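Local coordinates for protein fusolin (Anomala cuprea entomopoxvirus, PDB 4YN1) that forms the virulence-enhancing crystalline spindles of an insect poxvirus and probably cleaves chitin as a lytic polysaccharide monooxygenase, at residues Ile143-Tyr148 against Val178-Arg183; Pro156-Tyr161 against Trp167-Leu172; Val200-Pro203 against Gln208-Ile211. All coordinates share one frame; numbering follows the deposited sequence.

Contact 1: Ile143-Tyr148 against Val178-Arg183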
loop_
_atom_site.group_PDB
_atom_site.type_symbol
_atom_site.label_atom_id
_atom_site.label_comp_id
_atom_site.label_asym_id
_atom_site.label_seq_id
_atom_site.Cartn_x
_atom_site.Cartn_y
_atom_site.Cartn_z
ATOM N N ILE A 143 -0.170 17.494 11.271
ATOM C CA ILE A 143 0.826 17.107 12.265
ATOM C C ILE A 143 0.136 16.763 13.562
ATOM O O ILE A 143 -0.340 17.628 14.290
ATOM C CB ILE A 143 1.913 18.184 12.443
ATOM C CG1 ILE A 143 2.597 18.546 11.110
ATOM C CG2 ILE A 143 2.963 17.714 13.468
ATOM C CD1 ILE A 143 3.362 17.397 10.415
ATOM N N HIS A 144 0.052 15.473 13.813
ATOM C CA HIS A 144 -0.583 14.898 14.973
ATOM C C HIS A 144 0.529 14.237 15.761
ATOM O O HIS A 144 1.065 13.235 15.288
ATOM C CB HIS A 144 -1.584 13.810 14.512
ATOM C CG HIS A 144 -2.700 14.281 13.630
ATOM N ND1 HIS A 144 -3.271 15.534 13.789
ATOM C CD2 HIS A 144 -3.377 13.610 12.664
ATOM C CE1 HIS A 144 -4.288 15.578 12.942
ATOM N NE2 HIS A 144 -4.378 14.441 12.230
ATOM N N GLU A 145 0.984 14.870 16.837
ATOM C CA GLU A 145 2.013 14.351 17.734
ATOM C C GLU A 145 1.419 14.425 19.146
ATOM O O GLU A 145 0.581 15.298 19.408
ATOM C CB GLU A 145 3.344 15.107 17.608
ATOM C CG GLU A 145 4.000 14.851 16.241
ATOM C CD GLU A 145 5.398 15.385 15.992
ATOM O OE1 GLU A 145 5.917 16.153 16.835
ATOM O OE2 GLU A 145 5.976 15.035 14.937
ATOM N N PRO A 146 1.698 13.461 20.019
ATOM C CA PRO A 146 2.662 12.360 19.893
ATOM C C PRO A 146 2.123 11.190 19.064
ATOM O O PRO A 146 0.920 10.949 19.031
ATOM C CB PRO A 146 2.898 11.957 21.360
ATOM C CG PRO A 146 1.604 12.212 22.010
ATOM C CD PRO A 146 1.091 13.482 21.367
ATOM N N SER A 147 3.020 10.480 18.401
ATOM C CA SER A 147 2.634 9.361 17.557
ATOM C C SER A 147 3.831 8.477 17.323
ATOM O O SER A 147 4.962 8.860 17.651
ATOM C CB SER A 147 2.096 9.883 16.217
ATOM O OG SER A 147 3.170 10.443 15.475
ATOM N N TYR A 148 3.602 7.313 16.701
ATOM C CA TYR A 148 4.670 6.386 16.386
ATOM C C TYR A 148 4.337 5.602 15.134
ATOM O O TYR A 148 3.204 5.630 14.673
ATOM C CB TYR A 148 5.022 5.456 17.565
ATOM C CG TYR A 148 3.932 4.466 17.910
ATOM C CD1 TYR A 148 2.755 4.883 18.511
ATOM C CD2 TYR A 148 4.086 3.104 17.653
ATOM C CE1 TYR A 148 1.790 3.979 18.920
ATOM C CE2 TYR A 148 3.072 2.195 17.963
ATOM C CZ TYR A 148 1.937 2.637 18.632
ATOM O OH TYR A 148 0.886 1.820 18.940
ATOM N N VAL A 178 9.405 8.622 15.327
ATOM C CA VAL A 178 10.210 9.159 14.222
ATOM C C VAL A 178 10.147 10.691 14.266
ATOM O O VAL A 178 9.039 11.219 14.298
ATOM C CB VAL A 178 9.642 8.638 12.863
ATOM C CG1 VAL A 178 10.394 9.260 11.672
ATOM C CG2 VAL A 178 9.718 7.109 12.799
ATOM N N PRO A 179 11.282 11.407 14.159
ATOM C CA PRO A 179 11.218 12.882 14.167
ATOM C C PRO A 179 10.712 13.445 12.848
ATOM O O PRO A 179 11.005 12.903 11.794
ATOM C CB PRO A 179 12.673 13.300 14.402
ATOM C CG PRO A 179 13.487 12.190 13.855
ATOM C CD PRO A 179 12.680 10.931 14.091
ATOM N N LEU A 180 9.994 14.570 12.930
ATOM C CA LEU A 180 9.555 15.344 11.785
ATOM C C LEU A 180 10.747 16.125 11.267
ATOM O O LEU A 180 11.370 16.857 12.030
ATOM C CB LEU A 180 8.429 16.287 12.218
ATOM C CG LEU A 180 7.758 17.098 11.144
ATOM C CD1 LEU A 180 7.003 16.210 10.165
ATOM C CD2 LEU A 180 6.781 18.095 11.767
ATOM N N VAL A 181 11.062 15.980 9.992
ATOM C CA VAL A 181 12.223 16.610 9.359
ATOM C C VAL A 181 11.835 17.371 8.120
ATOM O O VAL A 181 10.785 17.142 7.558
ATOM C CB VAL A 181 13.353 15.579 9.050
ATOM C CG1 VAL A 181 13.936 14.964 10.345
ATOM C CG2 VAL A 181 12.884 14.482 8.084
ATOM N N ASN A 182 12.688 18.305 7.689
ATOM C CA ASN A 182 12.467 19.018 6.439
ATOM C C ASN A 182 12.574 18.064 5.262
ATOM O O ASN A 182 13.521 17.268 5.195
ATOM C CB ASN A 182 13.533 20.115 6.253
ATOM C CG ASN A 182 13.340 21.241 7.235
ATOM O OD1 ASN A 182 12.224 21.569 7.623
ATOM N ND2 ASN A 182 14.404 21.803 7.713
ATOM N N ARG A 183 11.634 18.164 4.315
ATOM C CA ARG A 183 11.711 17.356 3.118
ATOM C C ARG A 183 12.920 17.785 2.299
ATOM O O ARG A 183 13.313 18.961 2.333
ATOM C CB ARG A 183 10.432 17.471 2.278
ATOM C CG ARG A 183 10.396 18.699 1.376
ATOM C CD ARG A 183 9.074 18.854 0.660
ATOM N NE ARG A 183 8.989 20.193 0.082
ATOM C CZ ARG A 183 7.893 20.747 -0.423
ATOM N NH1 ARG A 183 6.746 20.084 -0.422
ATOM N NH2 ARG A 183 7.935 21.973 -0.926
HETATM O O HOH W 1 8.772 15.345 15.553
HETATM O O HOH W 2 6.915 12.091 15.917
HETATM O O HOH W 3 6.607 9.350 15.531
#
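The carboxylate of E145 is the flat group that meets L180. L180 CB lies 3.9 Å from E145 OE2, displaced to one side of the carboxylate plane. On the other side are two waters. One donates to E145 OE2 at 2.9 Å and accepts from L180 N at 3.0 Å. The other sits well above the plane and donates only weakly to OE2; it lies 2.8 Å from V178 O. The firm partners of OE2 are the first water and the hydroxyl of Y196. A third water lies 2.7 Å from S147 O and accepts from V178 N at 2.9 Å.

Beside this wet seam is a small apolar contact. I143 CD1 meets L180 CD2 tip to tip at 3.7 Å. L180 CG is anti to its backbone N (chi1 -175°), which carries the isobutyl group across to I143. This is a surface contact. The two segments touch directly at these two places, and three waters bridge them besides.

Next to it, H144 NE2 is hydrogen-bonded to ND1 of the N-terminal H1, and the two ring planes are about 70° apart. The pair is consistent with the two histidines that form the copper-holding brace of lytic polysaccharide monooxygenases.

Contact 2: Pro156-Tyr161 against Trp167-Leu172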
loop_
_atom_site.group_PDB
_atom_site.type_symbol
_atom_site.label_atom_id
_atom_site.label_comp_id
_atom_site.label_asym_id
_atom_site.label_seq_id
_atom_site.Cartn_x
_atom_site.Cartn_y
_atom_site.Cartn_z
ATOM N N PRO A 156 7.254 -14.484 3.351
ATOM C CA PRO A 156 7.740 -14.884 2.007
ATOM C C PRO A 156 6.754 -15.611 1.117
ATOM O O PRO A 156 6.856 -15.528 -0.103
ATOM C CB PRO A 156 8.944 -15.798 2.324
ATOM C CG PRO A 156 9.373 -15.392 3.658
ATOM C CD PRO A 156 8.180 -14.948 4.410
ATOM N N GLU A 157 5.769 -16.291 1.715
ATOM C CA GLU A 157 4.776 -17.037 0.961
ATOM C C GLU A 157 3.687 -16.179 0.331
ATOM O O GLU A 157 2.888 -16.699 -0.465
ATOM C CB GLU A 157 4.096 -18.067 1.867
ATOM C CG GLU A 157 5.092 -19.056 2.456
ATOM C CD GLU A 157 5.873 -18.579 3.669
ATOM O OE1 GLU A 157 5.476 -17.560 4.287
ATOM O OE2 GLU A 157 6.927 -19.184 3.955
ATOM N N PHE A 158 3.567 -14.905 0.735
ATOM C CA PHE A 158 2.503 -14.043 0.208
ATOM C C PHE A 158 2.577 -13.977 -1.325
ATOM O O PHE A 158 3.661 -13.856 -1.909
ATOM C CB PHE A 158 2.615 -12.653 0.820
ATOM C CG PHE A 158 1.701 -11.621 0.223
ATOM C CD1 PHE A 158 0.367 -11.547 0.603
ATOM C CD2 PHE A 158 2.156 -10.758 -0.771
ATOM C CE1 PHE A 158 -0.471 -10.568 0.061
ATOM C CE2 PHE A 158 1.319 -9.776 -1.299
ATOM C CZ PHE A 158 -0.003 -9.738 -0.940
ATOM N N ASN A 159 1.428 -14.053 -1.957
ATOM C CA ASN A 159 1.312 -13.985 -3.407
ATOM C C ASN A 159 0.311 -12.908 -3.732
ATOM O O ASN A 159 -0.873 -13.083 -3.435
ATOM C CB ASN A 159 0.890 -15.355 -3.946
ATOM C CG ASN A 159 0.827 -15.438 -5.453
ATOM O OD1 ASN A 159 0.518 -14.481 -6.143
ATOM N ND2 ASN A 159 1.115 -16.602 -6.004
ATOM N N VAL A 160 0.776 -11.793 -4.347
ATOM C CA VAL A 160 -0.109 -10.631 -4.650
ATOM C C VAL A 160 -1.224 -10.973 -5.630
ATOM O O VAL A 160 -2.297 -10.365 -5.586
ATOM C CB VAL A 160 0.719 -9.389 -5.086
ATOM C CG1 VAL A 160 1.233 -9.563 -6.491
ATOM C CG2 VAL A 160 -0.084 -8.101 -4.955
ATOM N N TYR A 161 -1.014 -11.979 -6.473
ATOM C CA TYR A 161 -2.018 -12.407 -7.432
ATOM C C TYR A 161 -3.157 -13.192 -6.809
ATOM O O TYR A 161 -4.201 -13.373 -7.459
ATOM C CB TYR A 161 -1.387 -13.255 -8.560
ATOM C CG TYR A 161 -0.238 -12.557 -9.244
ATOM C CD1 TYR A 161 -0.458 -11.521 -10.139
ATOM C CD2 TYR A 161 1.079 -12.916 -8.977
ATOM C CE1 TYR A 161 0.614 -10.824 -10.708
ATOM C CE2 TYR A 161 2.138 -12.182 -9.468
ATOM C CZ TYR A 161 1.906 -11.114 -10.308
ATOM O OH TYR A 161 2.985 -10.491 -10.878
ATOM N N TRP A 167 -3.242 -9.880 8.694
ATOM C CA TRP A 167 -2.260 -9.869 9.789
ATOM C C TRP A 167 -1.413 -11.154 9.958
ATOM O O TRP A 167 -0.185 -11.059 10.088
ATOM C CB TRP A 167 -2.914 -9.459 11.102
ATOM C CG TRP A 167 -3.387 -8.044 11.087
ATOM C CD1 TRP A 167 -4.680 -7.601 10.987
ATOM C CD2 TRP A 167 -2.563 -6.874 11.149
ATOM N NE1 TRP A 167 -4.713 -6.239 11.063
ATOM C CE2 TRP A 167 -3.428 -5.763 11.196
ATOM C CE3 TRP A 167 -1.193 -6.668 11.345
ATOM C CZ2 TRP A 167 -2.949 -4.454 11.309
ATOM C CZ3 TRP A 167 -0.719 -5.368 11.460
ATOM C CH2 TRP A 167 -1.592 -4.280 11.414
ATOM N N PRO A 168 -1.976 -12.360 9.818
ATOM C CA PRO A 168 -1.108 -13.565 9.881
ATOM C C PRO A 168 -0.105 -13.691 8.726
ATOM O O PRO A 168 0.794 -14.538 8.795
ATOM C CB PRO A 168 -2.087 -14.728 9.905
ATOM C CG PRO A 168 -3.421 -14.173 9.752
ATOM C CD PRO A 168 -3.394 -12.706 9.639
ATOM N N LEU A 169 -0.226 -12.851 7.658
ATOM C CA LEU A 169 0.740 -12.850 6.567
ATOM C C LEU A 169 1.701 -11.678 6.673
ATOM O O LEU A 169 2.441 -11.434 5.713
ATOM C CB LEU A 169 0.020 -12.818 5.208
ATOM C CG LEU A 169 -0.939 -13.940 4.915
ATOM C CD1 LEU A 169 -1.448 -13.848 3.464
ATOM C CD2 LEU A 169 -0.278 -15.284 5.178
ATOM N N LEU A 170 1.732 -10.972 7.817
ATOM C CA LEU A 170 2.603 -9.790 8.023
ATOM C C LEU A 170 3.569 -10.015 9.165
ATOM O O LEU A 170 3.246 -10.703 10.123
ATOM C CB LEU A 170 1.742 -8.553 8.317
ATOM C CG LEU A 170 0.951 -7.958 7.157
ATOM C CD1 LEU A 170 -0.005 -6.927 7.679
ATOM C CD2 LEU A 170 1.853 -7.354 6.128
ATOM N N GLU A 171 4.780 -9.510 9.015
ATOM C CA GLU A 171 5.832 -9.568 10.003
ATOM C C GLU A 171 6.304 -8.160 10.321
ATOM O O GLU A 171 6.555 -7.366 9.411
ATOM C CB GLU A 171 6.983 -10.479 9.524
ATOM C CG GLU A 171 7.801 -10.071 8.319
ATOM C CD GLU A 171 8.748 -11.174 7.871
ATOM O OE1 GLU A 171 9.948 -10.881 7.673
ATOM O OE2 GLU A 171 8.295 -12.335 7.728
ATOM N N LEU A 172 6.474 -7.871 11.597
ATOM C CA LEU A 172 6.936 -6.553 12.057
ATOM C C LEU A 172 8.404 -6.361 11.751
ATOM O O LEU A 172 9.222 -7.207 12.093
ATOM C CB LEU A 172 6.699 -6.415 13.561
ATOM C CG LEU A 172 7.089 -5.074 14.187
ATOM C CD1 LEU A 172 6.104 -3.989 13.772
ATOM C CD2 LEU A 172 7.111 -5.162 15.703
#
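F158 and L169 bury the most surface here. L169 CD1 approaches the edge of the F158 ring, near the ring plane, and lies 4.1 Å from F158 CD1. The two side chains cross at about a right angle. F158 CG is anti to the backbone N (chi1 172°), which turns the ring in toward L169. L169 CG takes the place beside its own backbone N, and an extended second torsion then sets CD1 at the ring. The ring is buried, and it also packs on V210 of strand 209-217. L169 is partly exposed.

Strands 147-154 and 170-176 run antiparallel and form a beta hairpin. Segment 156-161 lies in its long loop, and 167-172 runs from the end of that loop into the second strand. Backbone hydrogen bonds of L169 with T155 and of E171 with V153 join the two sides next to this loop. A short 3-10 segment at W167 and P168 leads into the second strand, with L170 N bonded to W167 O at 3.0 Å. Farther out in the loop, N159 forms an Asx turn. Its OD1 accepts from Y161 N at 3.0 Å, in a bent bond with an N-H...O angle of 136°.

E171 makes the second, looser touch. Its OE2 is 4.2 Å from P156 CD, so the carboxylate rests beside the proline ring without a polar bond to it. P156 also packs on R205. E157 OE1 is 6.9 Å from E171 OE2, and these like charges would probably repel slightly. T155 OG1 hydrogen-bonds E157 OE1, while R205 forms a long, weak ion pair with E171 OE1.

Contact 3: Val200-Pro203 against Gln208-Ile211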
loop_
_atom_site.group_PDB
_atom_site.type_symbol
_atom_site.label_atom_id
_atom_site.label_comp_id
_atom_site.label_asym_id
_atom_site.label_seq_id
_atom_site.Cartn_x
_atom_site.Cartn_y
_atom_site.Cartn_z
ATOM N N VAL A 200 13.895 1.599 7.038
ATOM C CA VAL A 200 13.191 0.355 7.257
ATOM C C VAL A 200 14.052 -0.810 6.735
ATOM O O VAL A 200 14.340 -0.840 5.545
ATOM C CB VAL A 200 11.806 0.374 6.572
ATOM C CG1 VAL A 200 11.066 -0.958 6.773
ATOM C CG2 VAL A 200 10.954 1.505 7.122
ATOM N N PRO A 201 14.403 -1.782 7.595
ATOM C CA PRO A 201 15.175 -2.962 7.121
ATOM C C PRO A 201 14.226 -3.948 6.464
ATOM O O PRO A 201 13.535 -4.710 7.136
ATOM C CB PRO A 201 15.797 -3.527 8.408
ATOM C CG PRO A 201 14.903 -3.083 9.501
ATOM C CD PRO A 201 14.130 -1.862 9.043
ATOM N N VAL A 202 14.156 -3.905 5.142
ATOM C CA VAL A 202 13.214 -4.750 4.415
ATOM C C VAL A 202 13.882 -6.090 4.134
ATOM O O VAL A 202 14.956 -6.098 3.529
ATOM C CB VAL A 202 12.742 -4.064 3.115
ATOM C CG1 VAL A 202 11.763 -4.963 2.355
ATOM C CG2 VAL A 202 12.080 -2.727 3.436
ATOM N N PRO A 203 13.260 -7.221 4.533
ATOM C CA PRO A 203 13.846 -8.521 4.237
ATOM C C PRO A 203 13.806 -8.799 2.739
ATOM O O PRO A 203 12.875 -8.400 2.017
ATOM C CB PRO A 203 12.949 -9.497 5.037
ATOM C CG PRO A 203 11.646 -8.845 5.105
ATOM C CD PRO A 203 11.982 -7.380 5.251
ATOM N N GLN A 208 6.933 -10.372 -5.530
ATOM C CA GLN A 208 6.321 -9.077 -5.269
ATOM C C GLN A 208 5.719 -9.153 -3.862
ATOM O O GLN A 208 5.142 -10.178 -3.468
ATOM C CB GLN A 208 5.255 -8.750 -6.304
ATOM C CG GLN A 208 4.688 -7.373 -6.072
ATOM C CD GLN A 208 3.820 -6.883 -7.197
ATOM O OE1 GLN A 208 4.055 -7.176 -8.369
ATOM N NE2 GLN A 208 2.780 -6.162 -6.851
ATOM N N PHE A 209 5.909 -8.092 -3.078
ATOM C CA PHE A 209 5.499 -8.099 -1.665
ATOM C C PHE A 209 4.812 -6.792 -1.290
ATOM O O PHE A 209 4.708 -5.862 -2.104
ATOM C CB PHE A 209 6.750 -8.359 -0.774
ATOM C CG PHE A 209 7.871 -7.345 -0.875
ATOM C CD1 PHE A 209 8.845 -7.459 -1.849
ATOM C CD2 PHE A 209 7.933 -6.258 -0.006
ATOM C CE1 PHE A 209 9.869 -6.514 -1.955
ATOM C CE2 PHE A 209 8.986 -5.350 -0.081
ATOM C CZ PHE A 209 9.912 -5.450 -1.090
ATOM N N VAL A 210 4.298 -6.749 -0.083
ATOM C CA VAL A 210 3.626 -5.565 0.414
ATOM C C VAL A 210 4.331 -5.130 1.702
ATOM O O VAL A 210 4.723 -5.973 2.550
ATOM C CB VAL A 210 2.101 -5.734 0.659
ATOM C CG1 VAL A 210 1.510 -4.511 1.364
ATOM C CG2 VAL A 210 1.354 -6.011 -0.626
ATOM N N ILE A 211 4.529 -3.806 1.799
ATOM C CA ILE A 211 5.016 -3.111 2.987
ATOM C C ILE A 211 3.750 -2.441 3.548
ATOM O O ILE A 211 3.016 -1.765 2.807
ATOM C CB ILE A 211 6.125 -2.090 2.725
ATOM C CG1 ILE A 211 7.362 -2.746 2.057
ATOM C CG2 ILE A 211 6.472 -1.326 4.008
ATOM C CD1 ILE A 211 8.402 -1.744 1.482
#
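V202 and F209 make the tight part of this contact. V202 CG1 lies 3.7 Å from F209 CE2 and 3.9 Å from F209 CZ. The methyl approaches the far end of the ring obliquely. V202 CG1 is anti to the backbone N (chi1 180°), which directs this branch to the ring. F209 has chi1 at 60°, with CG in the crowded position between its backbone N and carbonyl carbon. The ring is buried and has other neighbours. It meets the ring of F233, their planes about 30° apart, and it packs on V153 and A231. V202 also packs on I134 and F233.

The other branch of V202 is less closely packed. V202 CG2 is 4.3 Å from I211 CD1, a plain apolar touch between methyl groups. I211 is buried and also rests on V151.

The two strands belong to different sheets of the beta sandwich. Strand 194-203 pairs with 131-140, and V200 and V202 bond through their backbones to I134 and I132. Strand 209-217 lies in the second sheet, where F209 and I211 bond to A231 and V229. The chain passes from one sheet to the other through a short connection. This is a beta arch, and side chains from its two arms meet between the sheets.

The solvent side is looser. P201 and P203 are only partly buried and do not touch the other segment. Q208, just before F209, is also partly exposed. It lies along V160 and P119, and its NE2 donates to W117 O.

Overall arrangement
Contact 1 opens first along the chain, and contact 2 is nested inside the loop it closes. Contact 3 follows both. Contacts 2 and 3 are neighbours, with centres 10 Å apart. They touch where F158 CE2 meets V210 CG2 at 3.8 Å and where E171 OE1 meets P203 CG at 3.7 Å. Contact 1 lies apart, its centre 28 Å from that of contact 2 and 22 Å from that of contact 3. Strand 147-154 links them, pairing with both 170-176 and 209-217. Strands 180-182 and 194-203 pair in the other sheet. Contact 3 joins the two sheets in the interior. Contact 2 lies beside it at the hairpin loop, and contact 1 is on the surface next to the histidine pair.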